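Local coordinates for methyltransferase-like protein 13 (Homo sapiens, PDB 5WCJ) that uses its C-terminal domain, present in this structure with S-adenosyl-L-homocysteine, to methylate the N terminus of eEF1A, and its N-terminal domain to dimethylate an eEF1A lysine, at residues L186-I191 with V195-F200; S145-V150 with G158-N163; A31-P36 with Y118-F123. All coordinates share one frame; numbering follows the deposited sequence.

Contact 1: L186-I191 with V195-F200; sequences LYVRRI and VNEILF
Arg190 and Glu197 face each other as a non-hydrogen-bonded pair of the antiparallel hairpin formed by strands 185-190 and 197-202, and their side chains meet at a slant. The Arg190 chain bends twice, at chi2 (-56°) and chi3, which folds its guanidinium back over the partner strand. Glu197 OE1 then sits over one face of that group, 3.0 Å from Arg190 NE, with the guanidinium and carboxylate planes 45° apart. Arg190 NH1 adds a weak bond to Val195 O at 3.3 Å. On the same face of the sheet, Val188 and Leu199 run alongside each other, Val188 CG2 touching Leu199 CD2 at 3.9 Å, while Val188 CG1 rests against Glu197 OE2.

Across the opposite face, Phe200 turns its ring edge to the neighbouring strand. Its CE2 reaches Arg189 CB at 3.8 Å, and Ile198 CG2 covers one ring face near the rim. At the turn end, Ile191 CD1 packs on Ile198 CG1. Paired backbone bonds join Tyr187 to Phe200 and Arg189 to Ile198; the Ile198 N to Arg189 O bond is 2.8 Å long.

OE1 stands above the guanidinium instead of at its N-H edge, so the pair is held electrostatically, without a directed hydrogen bond. Lys172 forms a second salt bridge to the same oxygen, and two cations sharing it would probably favour the ionised carboxylate.

Contact 2: S145-V150 with G158-N163; sequences SFLQKV and GVFILN
The ring of Phe160 receives Val150 CG1 over the centre of one face, a CH-pi contact in which the methyl carbon lies 4.0 Å from the ring centroid and only 11° off the ring normal. Leu147 CD2 approaches obliquely at another part of the ring, 3.8 Å from Phe160 CE2 and slightly farther from CZ. Both aliphatic side chains cross the phenylalanine side chain at about a right angle.

Phe160 reaches the helix because its CG is placed anti to the backbone N (chi1 170°), with the side chain directed from strand 158-164 toward residues 145-150. Val150 points its side chain at the strand, whereas the first bond of Leu147 is not aimed there, and a terminal methyl makes its contact. Their spacing of three residues, close to one helical turn, places both on the same side of helix 144-152.

Phe123, Phe183 and Leu179 also pack on the ring. Phe123 meets it edge-to-face, Phe183 meets it with the planes at about 40°, and Leu179 reaches it from helix 169-182. The contact is buried and wholly apolar, and it lays the helix against an interior strand of the sheet. Strands 118-123 and 158-164 are parallel neighbours, and the chain passes from one to the other by way of helix 144-152 and the short strand 154-155. The arrangement is thus a beta-alpha-beta crossover, the recurring unit of the Rossmann-like fold of S-adenosylmethionine-dependent methyltransferases.

Contact 3: A31-P36 with Y118-F123; sequences ALLRNP and YDVIMF
Leu33 fits its two methyl groups against Asp119 and Val120 of segment 118-123, which lies on a central strand of the Rossmann-like sheet, and has the most surface buried by this contact. It belongs to the loop between helices 21-28 and 36-41, so the contact brings an N-terminal connection onto the sheet 82 residues farther along the chain. With CG anti to the carbonyl carbon (chi1 -72°), the isobutyl group extends toward the strand and splits between two neighbouring residues.

One branch, CD1, goes to Val120, whose side chain it crosses at a slant. Val120 is also a neighbour of Leu46 in strand 44-49 and of Val159 and Ile161 in strand 158-164, and Leu33 itself touches Leu44 of strand 44-49.

The other branch turns to Asp119, where the chain rounds a corner. Asp119 meets Leu33 through its backbone; its carboxylate oxygen OD2 is engaged instead by the backbone N of Ala45. The two approaches differ in kind but are equally close: Leu33 CD1 packs on the apolar Val120 CG2 at 3.7 Å, and Leu33 CD2 makes a van der Waals approach of 3.7 Å to the carbonyl oxygen of Asp119.

In the fold
All three contacts meet on one mixed sheet, in which strands 118-123, 158-164, 197-202 and 185-190 are successive neighbours. Contact 1 forms its outer antiparallel edge and is partly exposed, combining backbone hydrogen bonds and charge with apolar packing. Contact 2 is fully buried and purely apolar, packing a helix on the sheet, while in contact 3 a partly buried loop lies against strand 118-123. Backbone bonds tie contact 1 to contact 2 through Leu199 and Leu162, and contact 2 to contact 3 through Ile161 with Ile121 and Phe123. Leu32 of the loop also packs on Tyr187 and Phe200, joining contacts 3 and 1.

Contact 1: L186-I191 with V195-F200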
loop_
_atom_site.group_PDB
_atom_site.type_symbol
_atom_site.label_atom_id
_atom_site.label_comp_id
_atom_site.label_asym_id
_atom_site.label_seq_id
_atom_site.Cartn_x
_atom_site.Cartn_y
_atom_site.Cartn_z
ATOM N N LEU A 186 -11.086 -11.396 -1.477
ATOM C CA LEU A 186 -9.648 -11.596 -1.543
ATOM C C LEU A 186 -9.278 -11.925 -2.980
ATOM O O LEU A 186 -9.966 -12.739 -3.636
ATOM C CB LEU A 186 -9.261 -12.781 -0.674
ATOM C CG LEU A 186 -8.173 -12.590 0.381
ATOM C CD1 LEU A 186 -8.486 -11.421 1.312
ATOM C CD2 LEU A 186 -8.015 -13.883 1.176
ATOM N N TYR A 187 -8.249 -11.248 -3.484
ATOM C CA TYR A 187 -7.564 -11.632 -4.708
ATOM C C TYR A 187 -6.104 -11.882 -4.384
ATOM O O TYR A 187 -5.555 -11.295 -3.434
ATOM C CB TYR A 187 -7.640 -10.545 -5.748
ATOM C CG TYR A 187 -9.030 -10.093 -6.116
ATOM C CD1 TYR A 187 -9.798 -10.813 -7.041
ATOM C CD2 TYR A 187 -9.570 -8.914 -5.588
ATOM C CE1 TYR A 187 -11.057 -10.379 -7.409
ATOM C CE2 TYR A 187 -10.840 -8.474 -5.946
ATOM C CZ TYR A 187 -11.570 -9.209 -6.879
ATOM O OH TYR A 187 -12.823 -8.786 -7.243
ATOM N N VAL A 188 -5.454 -12.694 -5.222
ATOM C CA VAL A 188 -4.088 -13.148 -4.980
ATOM C C VAL A 188 -3.291 -13.073 -6.282
ATOM O O VAL A 188 -3.786 -13.503 -7.339
ATOM C CB VAL A 188 -4.047 -14.591 -4.438
ATOM C CG1 VAL A 188 -2.600 -15.051 -4.261
ATOM C CG2 VAL A 188 -4.831 -14.714 -3.135
ATOM N N ARG A 189 -2.065 -12.560 -6.192
ATOM C CA ARG A 189 -1.125 -12.587 -7.299
ATOM C C ARG A 189 0.179 -13.210 -6.851
ATOM O O ARG A 189 0.814 -12.674 -5.949
ATOM C CB ARG A 189 -0.884 -11.189 -7.849
ATOM C CG ARG A 189 -0.037 -11.203 -9.127
ATOM C CD ARG A 189 0.062 -9.909 -9.861
ATOM N NE ARG A 189 -1.244 -9.299 -10.022
ATOM C CZ ARG A 189 -1.495 -8.232 -10.757
ATOM N NH1 ARG A 189 -0.531 -7.625 -11.431
ATOM N NH2 ARG A 189 -2.741 -7.772 -10.796
ATOM N N ARG A 190 0.579 -14.327 -7.473
ATOM C CA ARG A 190 1.929 -14.897 -7.269
ATOM C C ARG A 190 2.891 -14.120 -8.170
ATOM O O ARG A 190 2.519 -13.721 -9.263
ATOM C CB ARG A 190 1.992 -16.396 -7.580
ATOM C CG ARG A 190 0.903 -17.268 -6.969
ATOM C CD ARG A 190 0.789 -17.177 -5.459
ATOM N NE ARG A 190 1.505 -18.254 -4.770
ATOM C CZ ARG A 190 2.796 -18.266 -4.434
ATOM N NH1 ARG A 190 3.603 -17.242 -4.710
ATOM N NH2 ARG A 190 3.287 -19.330 -3.800
ATOM N N ILE A 191 4.106 -13.862 -7.708
ATOM C CA ILE A 191 5.057 -13.040 -8.458
ATOM C C ILE A 191 6.056 -13.952 -9.169
ATOM O O ILE A 191 6.627 -14.863 -8.564
ATOM C CB ILE A 191 5.778 -12.021 -7.551
ATOM C CG1 ILE A 191 4.777 -11.173 -6.745
ATOM C CG2 ILE A 191 6.697 -11.113 -8.360
ATOM C CD1 ILE A 191 3.684 -10.537 -7.574
ATOM N N VAL A 195 9.108 -16.065 -4.275
ATOM C CA VAL A 195 8.141 -16.729 -3.393
ATOM C C VAL A 195 6.963 -15.808 -2.945
ATOM O O VAL A 195 5.900 -16.284 -2.575
ATOM C CB VAL A 195 8.877 -17.334 -2.162
ATOM C CG1 VAL A 195 9.400 -16.258 -1.225
ATOM C CG2 VAL A 195 7.998 -18.339 -1.437
ATOM N N ASN A 196 7.192 -14.506 -2.982
ATOM C CA ASN A 196 6.220 -13.473 -2.552
ATOM C C ASN A 196 4.898 -13.633 -3.241
ATOM O O ASN A 196 4.851 -13.941 -4.447
ATOM C CB ASN A 196 6.736 -12.065 -2.907
ATOM C CG ASN A 196 8.069 -11.763 -2.291
ATOM O OD1 ASN A 196 9.043 -12.490 -2.534
ATOM N ND2 ASN A 196 8.131 -10.719 -1.466
ATOM N N GLU A 197 3.820 -13.436 -2.508
ATOM C CA GLU A 197 2.560 -13.209 -3.158
ATOM C C GLU A 197 1.892 -11.942 -2.642
ATOM O O GLU A 197 2.104 -11.534 -1.499
ATOM C CB GLU A 197 1.661 -14.411 -3.051
ATOM C CG GLU A 197 1.115 -14.723 -1.702
ATOM C CD GLU A 197 0.445 -16.093 -1.698
ATOM O OE1 GLU A 197 1.116 -17.106 -2.064
ATOM O OE2 GLU A 197 -0.743 -16.149 -1.324
ATOM N N ILE A 198 1.101 -11.322 -3.502
ATOM C CA ILE A 198 0.431 -10.085 -3.158
ATOM C C ILE A 198 -1.024 -10.424 -2.940
ATOM O O ILE A 198 -1.657 -11.072 -3.785
ATOM C CB ILE A 198 0.590 -8.973 -4.232
ATOM C CG1 ILE A 198 2.067 -8.700 -4.542
ATOM C CG2 ILE A 198 -0.158 -7.724 -3.782
ATOM C CD1 ILE A 198 2.948 -8.432 -3.329
ATOM N N LEU A 199 -1.548 -10.028 -1.777
ATOM C CA LEU A 199 -2.929 -10.179 -1.473
ATOM C C LEU A 199 -3.611 -8.828 -1.595
ATOM O O LEU A 199 -3.123 -7.825 -1.096
ATOM C CB LEU A 199 -3.131 -10.701 -0.062
ATOM C CG LEU A 199 -2.269 -11.904 0.340
ATOM C CD1 LEU A 199 -2.632 -12.321 1.758
ATOM C CD2 LEU A 199 -2.442 -13.052 -0.596
ATOM N N PHE A 200 -4.762 -8.828 -2.228
ATOM C CA PHE A 200 -5.567 -7.616 -2.408
ATOM C C PHE A 200 -6.886 -7.881 -1.703
ATOM O O PHE A 200 -7.651 -8.809 -2.082
ATOM C CB PHE A 200 -5.837 -7.353 -3.881
ATOM C CG PHE A 200 -4.623 -7.370 -4.749
ATOM C CD1 PHE A 200 -3.883 -6.208 -4.956
ATOM C CD2 PHE A 200 -4.225 -8.547 -5.405
ATOM C CE1 PHE A 200 -2.766 -6.223 -5.768
ATOM C CE2 PHE A 200 -3.110 -8.562 -6.216
ATOM C CZ PHE A 200 -2.391 -7.392 -6.418
#

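Contact 2: S145-V150 with G158-N163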
loop_
_atom_site.group_PDB
_atom_site.type_symbol
_atom_site.label_atom_id
_atom_site.label_comp_id
_atom_site.label_asym_id
_atom_site.label_seq_id
_atom_site.Cartn_x
_atom_site.Cartn_y
_atom_site.Cartn_z
ATOM N N SER A 145 -7.434 -9.298 15.573
ATOM C CA SER A 145 -7.758 -8.066 16.311
ATOM C C SER A 145 -7.046 -6.828 15.722
ATOM O O SER A 145 -7.640 -5.760 15.664
ATOM C CB SER A 145 -7.498 -8.196 17.819
ATOM O OG SER A 145 -6.122 -8.367 18.107
ATOM N N PHE A 146 -5.806 -6.993 15.259
ATOM C CA PHE A 146 -5.133 -5.892 14.520
ATOM C C PHE A 146 -5.796 -5.605 13.162
ATOM O O PHE A 146 -5.984 -4.455 12.793
ATOM C CB PHE A 146 -3.634 -6.168 14.363
ATOM C CG PHE A 146 -2.905 -5.030 13.739
ATOM C CD1 PHE A 146 -2.685 -3.856 14.438
ATOM C CD2 PHE A 146 -2.545 -5.102 12.407
ATOM C CE1 PHE A 146 -2.059 -2.765 13.833
ATOM C CE2 PHE A 146 -1.926 -4.019 11.788
ATOM C CZ PHE A 146 -1.688 -2.859 12.494
ATOM N N LEU A 147 -6.189 -6.643 12.448
ATOM C CA LEU A 147 -6.870 -6.492 11.152
ATOM C C LEU A 147 -8.165 -5.712 11.259
ATOM O O LEU A 147 -8.512 -4.972 10.336
ATOM C CB LEU A 147 -7.106 -7.851 10.470
ATOM C CG LEU A 147 -5.879 -8.582 9.900
ATOM C CD1 LEU A 147 -6.259 -9.926 9.307
ATOM C CD2 LEU A 147 -5.155 -7.739 8.871
ATOM N N GLN A 148 -8.856 -5.832 12.399
ATOM C CA GLN A 148 -10.010 -4.966 12.683
ATOM C C GLN A 148 -9.641 -3.477 12.770
ATOM O O GLN A 148 -10.418 -2.611 12.346
ATOM C CB GLN A 148 -10.727 -5.414 13.976
ATOM C CG GLN A 148 -11.408 -6.790 13.896
ATOM C CD GLN A 148 -12.610 -6.844 12.952
ATOM O OE1 GLN A 148 -13.207 -5.831 12.625
ATOM N NE2 GLN A 148 -12.966 -8.045 12.520
ATOM N N LYS A 149 -8.461 -3.165 13.300
ATOM C CA LYS A 149 -7.974 -1.775 13.342
ATOM C C LYS A 149 -7.705 -1.274 11.929
ATOM O O LYS A 149 -8.034 -0.127 11.615
ATOM C CB LYS A 149 -6.705 -1.631 14.188
ATOM C CG LYS A 149 -6.870 -2.093 15.630
ATOM C CD LYS A 149 -8.062 -1.416 16.295
ATOM C CE LYS A 149 -8.043 -1.646 17.804
ATOM N NZ LYS A 149 -9.356 -1.241 18.378
ATOM N N VAL A 150 -7.142 -2.146 11.083
ATOM C CA VAL A 150 -6.879 -1.799 9.669
ATOM C C VAL A 150 -8.207 -1.516 8.955
ATOM O O VAL A 150 -8.373 -0.503 8.274
ATOM C CB VAL A 150 -6.080 -2.902 8.945
ATOM C CG1 VAL A 150 -5.909 -2.596 7.467
ATOM C CG2 VAL A 150 -4.712 -3.116 9.607
ATOM N N GLY A 158 -12.274 0.783 -0.424
ATOM C CA GLY A 158 -10.823 0.830 -0.561
ATOM C C GLY A 158 -10.225 -0.558 -0.706
ATOM O O GLY A 158 -10.944 -1.577 -0.766
ATOM N N VAL A 159 -8.894 -0.594 -0.755
ATOM C CA VAL A 159 -8.176 -1.824 -0.950
ATOM C C VAL A 159 -7.024 -1.900 0.054
ATOM O O VAL A 159 -6.320 -0.913 0.265
ATOM C CB VAL A 159 -7.713 -2.017 -2.415
ATOM C CG1 VAL A 159 -6.751 -0.934 -2.859
ATOM C CG2 VAL A 159 -7.113 -3.413 -2.600
ATOM N N PHE A 160 -6.868 -3.075 0.660
ATOM C CA PHE A 160 -5.758 -3.376 1.567
ATOM C C PHE A 160 -4.852 -4.361 0.816
ATOM O O PHE A 160 -5.329 -5.407 0.387
ATOM C CB PHE A 160 -6.354 -3.986 2.844
ATOM C CG PHE A 160 -5.365 -4.565 3.796
ATOM C CD1 PHE A 160 -4.201 -3.903 4.137
ATOM C CD2 PHE A 160 -5.668 -5.759 4.439
ATOM C CE1 PHE A 160 -3.291 -4.461 5.041
ATOM C CE2 PHE A 160 -4.783 -6.323 5.347
ATOM C CZ PHE A 160 -3.593 -5.666 5.664
ATOM N N ILE A 161 -3.590 -3.988 0.608
ATOM C CA ILE A 161 -2.672 -4.713 -0.258
ATOM C C ILE A 161 -1.512 -5.153 0.596
ATOM O O ILE A 161 -0.867 -4.302 1.238
ATOM C CB ILE A 161 -2.190 -3.842 -1.424
ATOM C CG1 ILE A 161 -3.397 -3.257 -2.192
ATOM C CG2 ILE A 161 -1.208 -4.610 -2.294
ATOM C CD1 ILE A 161 -3.041 -2.251 -3.274
ATOM N N LEU A 162 -1.219 -6.453 0.578
ATOM C CA LEU A 162 -0.223 -7.050 1.452
ATOM C C LEU A 162 0.813 -7.836 0.642
ATOM O O LEU A 162 0.424 -8.661 -0.173
ATOM C CB LEU A 162 -0.963 -8.030 2.373
ATOM C CG LEU A 162 -0.179 -8.909 3.327
ATOM C CD1 LEU A 162 0.438 -8.032 4.406
ATOM C CD2 LEU A 162 -1.079 -9.966 3.927
ATOM N N ASN A 163 2.090 -7.602 0.912
ATOM C CA ASN A 163 3.184 -8.403 0.390
ATOM C C ASN A 163 3.390 -9.510 1.420
ATOM O O ASN A 163 3.741 -9.212 2.562
ATOM C CB ASN A 163 4.429 -7.545 0.241
ATOM C CG ASN A 163 5.663 -8.330 -0.194
ATOM O OD1 ASN A 163 5.557 -9.384 -0.794
ATOM N ND2 ASN A 163 6.856 -7.785 0.105
#

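Contact 3: A31-P36 with Y118-F123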
loop_
_atom_site.group_PDB
_atom_site.type_symbol
_atom_site.label_atom_id
_atom_site.label_comp_id
_atom_site.label_asym_id
_atom_site.label_seq_id
_atom_site.Cartn_x
_atom_site.Cartn_y
_atom_site.Cartn_z
ATOM N N ALA A 31 -6.055 -0.710 -9.473
ATOM C CA ALA A 31 -7.134 -1.008 -10.433
ATOM C C ALA A 31 -8.453 -1.490 -9.795
ATOM O O ALA A 31 -9.514 -1.319 -10.391
ATOM C CB ALA A 31 -6.649 -1.992 -11.474
ATOM N N LEU A 32 -8.417 -2.026 -8.567
ATOM C CA LEU A 32 -9.648 -2.415 -7.871
ATOM C C LEU A 32 -10.459 -1.258 -7.277
ATOM O O LEU A 32 -11.526 -1.504 -6.704
ATOM C CB LEU A 32 -9.349 -3.437 -6.760
ATOM C CG LEU A 32 -8.614 -4.700 -7.217
ATOM C CD1 LEU A 32 -8.270 -5.574 -6.027
ATOM C CD2 LEU A 32 -9.461 -5.471 -8.212
ATOM N N LEU A 33 -9.956 -0.024 -7.356
ATOM C CA LEU A 33 -10.686 1.123 -6.800
ATOM C C LEU A 33 -11.837 1.677 -7.664
ATOM O O LEU A 33 -12.914 1.958 -7.144
ATOM C CB LEU A 33 -9.736 2.267 -6.504
ATOM C CG LEU A 33 -8.797 2.097 -5.328
ATOM C CD1 LEU A 33 -7.759 3.192 -5.374
ATOM C CD2 LEU A 33 -9.574 2.151 -4.013
ATOM N N ARG A 34 -11.597 1.897 -8.943
ATOM C CA ARG A 34 -12.514 2.743 -9.753
ATOM C C ARG A 34 -11.921 3.059 -11.118
ATOM O O ARG A 34 -10.749 2.772 -11.370
ATOM C CB ARG A 34 -12.830 4.073 -9.034
ATOM N N ASN A 35 -12.733 3.664 -11.987
ATOM C CA ASN A 35 -12.292 4.068 -13.329
ATOM C C ASN A 35 -10.834 4.573 -13.311
ATOM O O ASN A 35 -10.549 5.581 -12.667
ATOM C CB ASN A 35 -13.215 5.158 -13.891
ATOM N N PRO A 36 -9.906 3.858 -13.985
ATOM C CA PRO A 36 -8.473 4.213 -13.951
ATOM C C PRO A 36 -8.137 5.528 -14.664
ATOM O O PRO A 36 -7.078 6.116 -14.404
ATOM C CB PRO A 36 -7.796 3.033 -14.655
ATOM C CG PRO A 36 -8.846 2.483 -15.548
ATOM C CD PRO A 36 -10.171 2.732 -14.898
ATOM N N TYR A 118 -8.320 5.912 4.707
ATOM C CA TYR A 118 -7.471 5.737 3.539
ATOM C C TYR A 118 -8.191 4.982 2.444
ATOM O O TYR A 118 -8.899 3.996 2.705
ATOM C CB TYR A 118 -6.178 5.006 3.917
ATOM C CG TYR A 118 -5.298 5.793 4.853
ATOM C CD1 TYR A 118 -4.448 6.792 4.371
ATOM C CD2 TYR A 118 -5.307 5.545 6.213
ATOM C CE1 TYR A 118 -3.645 7.526 5.219
ATOM C CE2 TYR A 118 -4.506 6.285 7.073
ATOM C CZ TYR A 118 -3.675 7.274 6.561
ATOM O OH TYR A 118 -2.845 8.003 7.382
ATOM N N ASP A 119 -7.934 5.384 1.200
ATOM C CA ASP A 119 -8.405 4.631 0.045
ATOM C C ASP A 119 -7.603 3.312 -0.138
ATOM O O ASP A 119 -8.140 2.306 -0.591
ATOM C CB ASP A 119 -8.298 5.477 -1.220
ATOM C CG ASP A 119 -9.119 6.766 -1.130
ATOM O OD1 ASP A 119 -10.347 6.665 -1.031
ATOM O OD2 ASP A 119 -8.518 7.857 -1.122
ATOM N N VAL A 120 -6.323 3.355 0.174
ATOM C CA VAL A 120 -5.448 2.232 -0.035
ATOM C C VAL A 120 -4.521 2.119 1.167
ATOM O O VAL A 120 -3.938 3.098 1.596
ATOM C CB VAL A 120 -4.569 2.397 -1.305
ATOM C CG1 VAL A 120 -3.662 1.181 -1.496
ATOM C CG2 VAL A 120 -5.403 2.618 -2.549
ATOM N N ILE A 121 -4.358 0.907 1.673
ATOM C CA ILE A 121 -3.368 0.626 2.689
ATOM C C ILE A 121 -2.464 -0.482 2.158
ATOM O O ILE A 121 -2.945 -1.554 1.794
ATOM C CB ILE A 121 -4.014 0.224 4.038
ATOM C CG1 ILE A 121 -4.882 1.364 4.599
ATOM C CG2 ILE A 121 -2.959 -0.194 5.039
ATOM C CD1 ILE A 121 -5.688 0.950 5.817
ATOM N N MET A 122 -1.162 -0.216 2.123
ATOM C CA MET A 122 -0.174 -1.179 1.637
ATOM C C MET A 122 0.734 -1.604 2.765
ATOM O O MET A 122 1.323 -0.740 3.446
ATOM C CB MET A 122 0.657 -0.579 0.496
ATOM C CG MET A 122 -0.102 -0.352 -0.788
ATOM S SD MET A 122 1.023 0.287 -2.070
ATOM C CE MET A 122 -0.082 0.331 -3.472
ATOM N N PHE A 123 0.900 -2.924 2.926
ATOM C CA PHE A 123 1.918 -3.479 3.832
ATOM C C PHE A 123 3.036 -4.060 3.006
ATOM O O PHE A 123 2.828 -5.052 2.291
ATOM C CB PHE A 123 1.329 -4.581 4.718
ATOM C CG PHE A 123 0.443 -4.102 5.850
ATOM C CD1 PHE A 123 0.120 -2.762 6.042
ATOM C CD2 PHE A 123 -0.098 -5.042 6.734
ATOM C CE1 PHE A 123 -0.689 -2.365 7.075
ATOM C CE2 PHE A 123 -0.908 -4.629 7.776
ATOM C CZ PHE A 123 -1.224 -3.306 7.922
#